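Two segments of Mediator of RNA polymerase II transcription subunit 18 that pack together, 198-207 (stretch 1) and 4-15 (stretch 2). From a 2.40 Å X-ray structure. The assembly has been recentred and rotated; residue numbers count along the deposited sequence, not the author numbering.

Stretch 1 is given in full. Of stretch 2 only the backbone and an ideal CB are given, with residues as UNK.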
# COMPACT_ATOMS: atom_id res chain seq x y z
N ALA A 198 -8.47 13.54 -15.71
CA ALA A 198 -8.01 13.78 -17.07
C ALA A 198 -7.00 12.74 -17.52
O ALA A 198 -6.77 12.57 -18.72
CB ALA A 198 -7.39 15.18 -17.19
N PHE A 199 -6.40 12.03 -16.56
CA PHE A 199 -5.41 11.02 -16.92
C PHE A 199 -5.43 9.71 -16.15
O PHE A 199 -4.51 8.92 -16.27
CB PHE A 199 -4.01 11.62 -16.88
CG PHE A 199 -3.70 12.36 -15.61
CD1 PHE A 199 -3.37 11.66 -14.45
CD2 PHE A 199 -3.75 13.75 -15.57
CE1 PHE A 199 -3.08 12.35 -13.27
CE2 PHE A 199 -3.47 14.44 -14.41
CZ PHE A 199 -3.13 13.75 -13.25
N CYS A 200 -6.47 9.47 -15.36
CA CYS A 200 -6.57 8.22 -14.62
C CYS A 200 -7.93 8.07 -13.96
O CYS A 200 -8.39 8.98 -13.29
CB CYS A 200 -5.49 8.12 -13.54
SG CYS A 200 -5.55 6.51 -12.66
N ASP A 201 -8.55 6.91 -14.14
CA ASP A 201 -9.85 6.67 -13.55
C ASP A 201 -9.69 6.11 -12.14
O ASP A 201 -9.09 5.05 -11.94
CB ASP A 201 -10.66 5.70 -14.41
CG ASP A 201 -12.05 5.44 -13.84
OD1 ASP A 201 -12.79 6.41 -13.57
OD2 ASP A 201 -12.40 4.25 -13.66
N LEU A 202 -10.24 6.84 -11.18
CA LEU A 202 -10.17 6.43 -9.78
C LEU A 202 -11.53 5.98 -9.27
O LEU A 202 -12.54 6.67 -9.46
CB LEU A 202 -9.65 7.58 -8.93
CG LEU A 202 -8.22 8.06 -9.19
CD1 LEU A 202 -7.94 9.30 -8.34
CD2 LEU A 202 -7.23 6.95 -8.88
N LYS A 203 -11.56 4.82 -8.63
CA LYS A 203 -12.80 4.30 -8.08
C LYS A 203 -12.60 3.43 -6.86
O LYS A 203 -11.48 3.04 -6.51
CB LYS A 203 -13.59 3.53 -9.14
CG LYS A 203 -12.78 2.98 -10.31
CD LYS A 203 -11.93 1.79 -9.93
CE LYS A 203 -11.14 1.30 -11.15
NZ LYS A 203 -10.24 0.15 -10.87
N ASN A 204 -13.71 3.14 -6.19
CA ASN A 204 -13.71 2.31 -5.01
C ASN A 204 -13.45 0.88 -5.45
O ASN A 204 -14.15 0.35 -6.30
CB ASN A 204 -15.08 2.41 -4.32
CG ASN A 204 -15.16 1.60 -3.03
OD1 ASN A 204 -14.27 0.79 -2.72
ND2 ASN A 204 -16.23 1.81 -2.27
N VAL A 205 -12.42 0.26 -4.89
CA VAL A 205 -12.07 -1.12 -5.20
C VAL A 205 -11.99 -1.81 -3.86
O VAL A 205 -11.45 -1.25 -2.90
CB VAL A 205 -10.71 -1.21 -5.94
CG1 VAL A 205 -10.35 -2.66 -6.19
CG2 VAL A 205 -10.79 -0.46 -7.25
N ARG A 206 -12.52 -3.03 -3.77
CA ARG A 206 -12.51 -3.74 -2.51
C ARG A 206 -11.11 -4.07 -2.00
O ARG A 206 -10.24 -4.49 -2.75
CB ARG A 206 -13.34 -5.03 -2.61
CG ARG A 206 -13.68 -5.60 -1.24
CD ARG A 206 -14.87 -6.55 -1.29
NE ARG A 206 -15.70 -6.44 -0.09
CZ ARG A 206 -16.49 -5.40 0.19
NH1 ARG A 206 -17.21 -5.39 1.31
NH2 ARG A 206 -16.58 -4.39 -0.66
N LEU A 207 -10.91 -3.86 -0.70
CA LEU A 207 -9.63 -4.13 -0.05
C LEU A 207 -9.80 -4.97 1.22
O LEU A 207 -10.95 -5.11 1.69
CB LEU A 207 -8.94 -2.80 0.31
CG LEU A 207 -8.29 -2.02 -0.84
CD1 LEU A 207 -7.77 -0.69 -0.33
CD2 LEU A 207 -7.16 -2.84 -1.44
OXT LEU A 207 -8.78 -5.48 1.73
N UNK A 4 -10.08 6.47 4.02
CA UNK A 4 -10.99 6.70 2.89
C UNK A 4 -10.06 6.70 1.68
O UNK A 4 -8.99 7.33 1.71
CB UNK A 4 -11.79 8.00 3.02
N UNK A 5 -10.44 6.02 0.60
CA UNK A 5 -9.53 5.93 -0.53
C UNK A 5 -10.18 5.72 -1.89
O UNK A 5 -11.37 5.47 -2.00
CB UNK A 5 -8.55 4.79 -0.28
N UNK A 6 -9.34 5.79 -2.91
CA UNK A 6 -9.74 5.57 -4.30
C UNK A 6 -8.56 4.85 -4.93
O UNK A 6 -7.41 5.11 -4.58
CB UNK A 6 -10.08 6.87 -5.03
N UNK A 7 -8.85 3.93 -5.84
CA UNK A 7 -7.80 3.17 -6.49
C UNK A 7 -7.89 3.27 -8.01
O UNK A 7 -8.98 3.42 -8.58
CB UNK A 7 -7.87 1.70 -6.05
N UNK A 8 -6.73 3.21 -8.66
CA UNK A 8 -6.66 3.28 -10.10
C UNK A 8 -5.43 2.53 -10.58
O UNK A 8 -4.53 2.23 -9.80
CB UNK A 8 -6.64 4.73 -10.58
N UNK A 9 -5.38 2.23 -11.87
CA UNK A 9 -4.25 1.51 -12.42
C UNK A 9 -3.65 2.32 -13.58
O UNK A 9 -4.38 2.91 -14.37
CB UNK A 9 -4.67 0.11 -12.88
N UNK A 10 -2.32 2.36 -13.65
CA UNK A 10 -1.62 3.10 -14.70
C UNK A 10 -0.71 2.16 -15.47
O UNK A 10 0.25 1.63 -14.91
CB UNK A 10 -0.82 4.26 -14.11
N UNK A 11 -1.00 1.94 -16.76
CA UNK A 11 -0.18 1.05 -17.60
C UNK A 11 1.26 1.54 -17.64
O UNK A 11 1.52 2.74 -17.64
CB UNK A 11 -0.75 0.97 -19.02
N UNK A 12 2.20 0.61 -17.70
CA UNK A 12 3.61 0.96 -17.74
C UNK A 12 3.96 1.95 -18.85
O UNK A 12 4.82 2.83 -18.68
CB UNK A 12 4.45 -0.31 -17.91
N UNK A 13 3.31 1.83 -20.01
CA UNK A 13 3.59 2.73 -21.12
C UNK A 13 3.18 4.18 -20.85
O UNK A 13 3.74 5.10 -21.44
CB UNK A 13 2.88 2.23 -22.38
N UNK A 14 2.23 4.39 -19.95
CA UNK A 14 1.78 5.74 -19.64
C UNK A 14 2.43 6.34 -18.39
O UNK A 14 2.19 7.50 -18.06
CB UNK A 14 0.26 5.74 -19.47
N UNK A 15 3.26 5.56 -17.72
CA UNK A 15 3.92 6.01 -16.51
C UNK A 15 4.57 7.39 -16.60
O UNK A 15 4.31 8.26 -15.77
CB UNK A 15 4.98 4.98 -16.12

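Position 4 lies in a strand, and its ideal CB finds nothing of stretch 1 within 5.5 Å. Stretch 1 sets no demand here. The residue is Leu4, and it makes no contact.

Position 5 points its CA-to-CB bond sideways, again with nothing near the CB. A short side chain would miss stretch 1. A long one could reach two features: the carbonyl of Val205, which calls for a donor, and the methyls of Leu207, which call for an apolar surface. Tyrosine suits both; a long side chain ending in a donor could meet the first. The residue is Tyr5, with chi1 p. Its OH donates a hydrogen bond to Val205 O at 2.8 Å, near the ring plane. Leu207 CD1 sits over one ring face, 3.5 Å from Tyr5 CZ, in a CH-pi contact.

Position 6 points sideways, and its ideal CB is 4.0 Å from Leu202 CB. Stretch 1 offers an apolar neighbour, so leucine, isoleucine, valine or methionine would all suit. The residue is Leu6. Its CB packs 4.0 Å from Leu202 CB, and its CD2 comes 4.1 Å from Asn204 N.

Position 7 is where the two backbones pair. Its N lies 2.9 Å from Lys203 O, and Lys203 N lies 2.9 Å from its O. These two nearly straight hydrogen bonds form a single antiparallel bridge and need no particular side chain. The ideal CB, however, is 3.8 Å from Val205 CG2, and Leu207 lies further along. A branched apolar side chain fits well. The residue is Leu7. Its CD1 reaches Val205 CB at 3.7 Å and Leu207 CD2 at 4.1 Å.

Position 8 turns its ideal CB toward stretch 1, and there is no room for it. That CB would stand 2.8 Å from Asp201 O and 2.9 Å from both Leu202 CD2 and Cys200 SG. Only glycine avoids these clashes with the backbone as it stands. The residue is Gly8. Its CA approaches Asp201 O to 3.5 Å, and its N lies 3.8 Å from Leu202 CD2.

Position 9 points away, so stretch 1 leaves the choice open. The residue is Val9; its carbonyl O lies 4.2 Å from Cys200 SG.

Position 10 points sideways, with its ideal CB 5.4 Å from Cys200 SG. A modest apolar side chain could close this gap. The residue is Val10, whose CG2 comes 4.2 Å from Cys200 SG.

Positions 11, 12 and 13 are out of reach of stretch 1. Phi of -59° at 11 is compatible with proline, among others. The residues are Pro11, Ser12 and Arg13.

Position 14 points toward stretch 1, but across a gap. The carbonyl of Phe199 waits beyond, so a long donor such as arginine or lysine would suit. The residue is Arg14. Its NH2 donates a hydrogen bond to Phe199 O at 2.6 Å, with the carbonyl at the guanidinium edge.

Position 15 is out of reach. It is Phe15.

Stretch 2, residues 4-15: LYLLGVVPSRRF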
# COMPACT_ATOMS: atom_id res chain seq x y z
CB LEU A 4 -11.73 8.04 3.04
CG LEU A 4 -12.66 8.12 4.26
CD1 LEU A 4 -11.83 8.40 5.52
CD2 LEU A 4 -13.69 9.24 4.06
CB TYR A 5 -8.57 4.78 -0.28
CG TYR A 5 -9.29 3.45 -0.30
CD1 TYR A 5 -9.44 2.73 -1.48
CD2 TYR A 5 -9.90 2.95 0.86
CE1 TYR A 5 -10.18 1.55 -1.53
CE2 TYR A 5 -10.64 1.76 0.84
CZ TYR A 5 -10.78 1.07 -0.36
OH TYR A 5 -11.54 -0.08 -0.41
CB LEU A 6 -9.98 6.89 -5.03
CG LEU A 6 -11.25 7.65 -4.60
CD1 LEU A 6 -11.32 8.98 -5.34
CD2 LEU A 6 -12.47 6.79 -4.91
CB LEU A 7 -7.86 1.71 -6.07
CG LEU A 7 -7.23 1.32 -4.73
CD1 LEU A 7 -7.56 -0.13 -4.43
CD2 LEU A 7 -5.72 1.50 -4.78
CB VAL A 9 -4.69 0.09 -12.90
CG1 VAL A 9 -5.30 0.16 -14.29
CG2 VAL A 9 -3.54 -0.87 -12.85
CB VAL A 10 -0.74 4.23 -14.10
CG1 VAL A 10 0.11 4.87 -15.18
CG2 VAL A 10 -1.62 5.27 -13.42
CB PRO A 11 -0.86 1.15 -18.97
CG PRO A 11 -2.29 1.43 -18.61
CD PRO A 11 -2.15 2.45 -17.51
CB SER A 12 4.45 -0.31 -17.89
OG SER A 12 5.81 -0.02 -17.68
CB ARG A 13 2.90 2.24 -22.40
CG ARG A 13 1.49 1.68 -22.20
CD ARG A 13 0.79 1.48 -23.54
NE ARG A 13 0.32 2.75 -24.08
CZ ARG A 13 -0.88 3.27 -23.81
NH1 ARG A 13 -1.72 2.61 -23.02
NH2 ARG A 13 -1.22 4.45 -24.30
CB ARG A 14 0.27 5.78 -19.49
CG ARG A 14 -0.48 5.53 -20.80
CD ARG A 14 -1.96 5.70 -20.58
NE ARG A 14 -2.24 7.00 -20.00
CZ ARG A 14 -3.07 7.20 -18.97
NH1 ARG A 14 -3.70 6.17 -18.42
NH2 ARG A 14 -3.24 8.42 -18.49
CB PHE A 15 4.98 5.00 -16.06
CG PHE A 15 5.72 5.41 -14.81
CD1 PHE A 15 5.15 5.22 -13.56
CD2 PHE A 15 6.98 6.01 -14.89
CE1 PHE A 15 5.81 5.62 -12.40
CE2 PHE A 15 7.65 6.42 -13.73
CZ PHE A 15 7.07 6.22 -12.48
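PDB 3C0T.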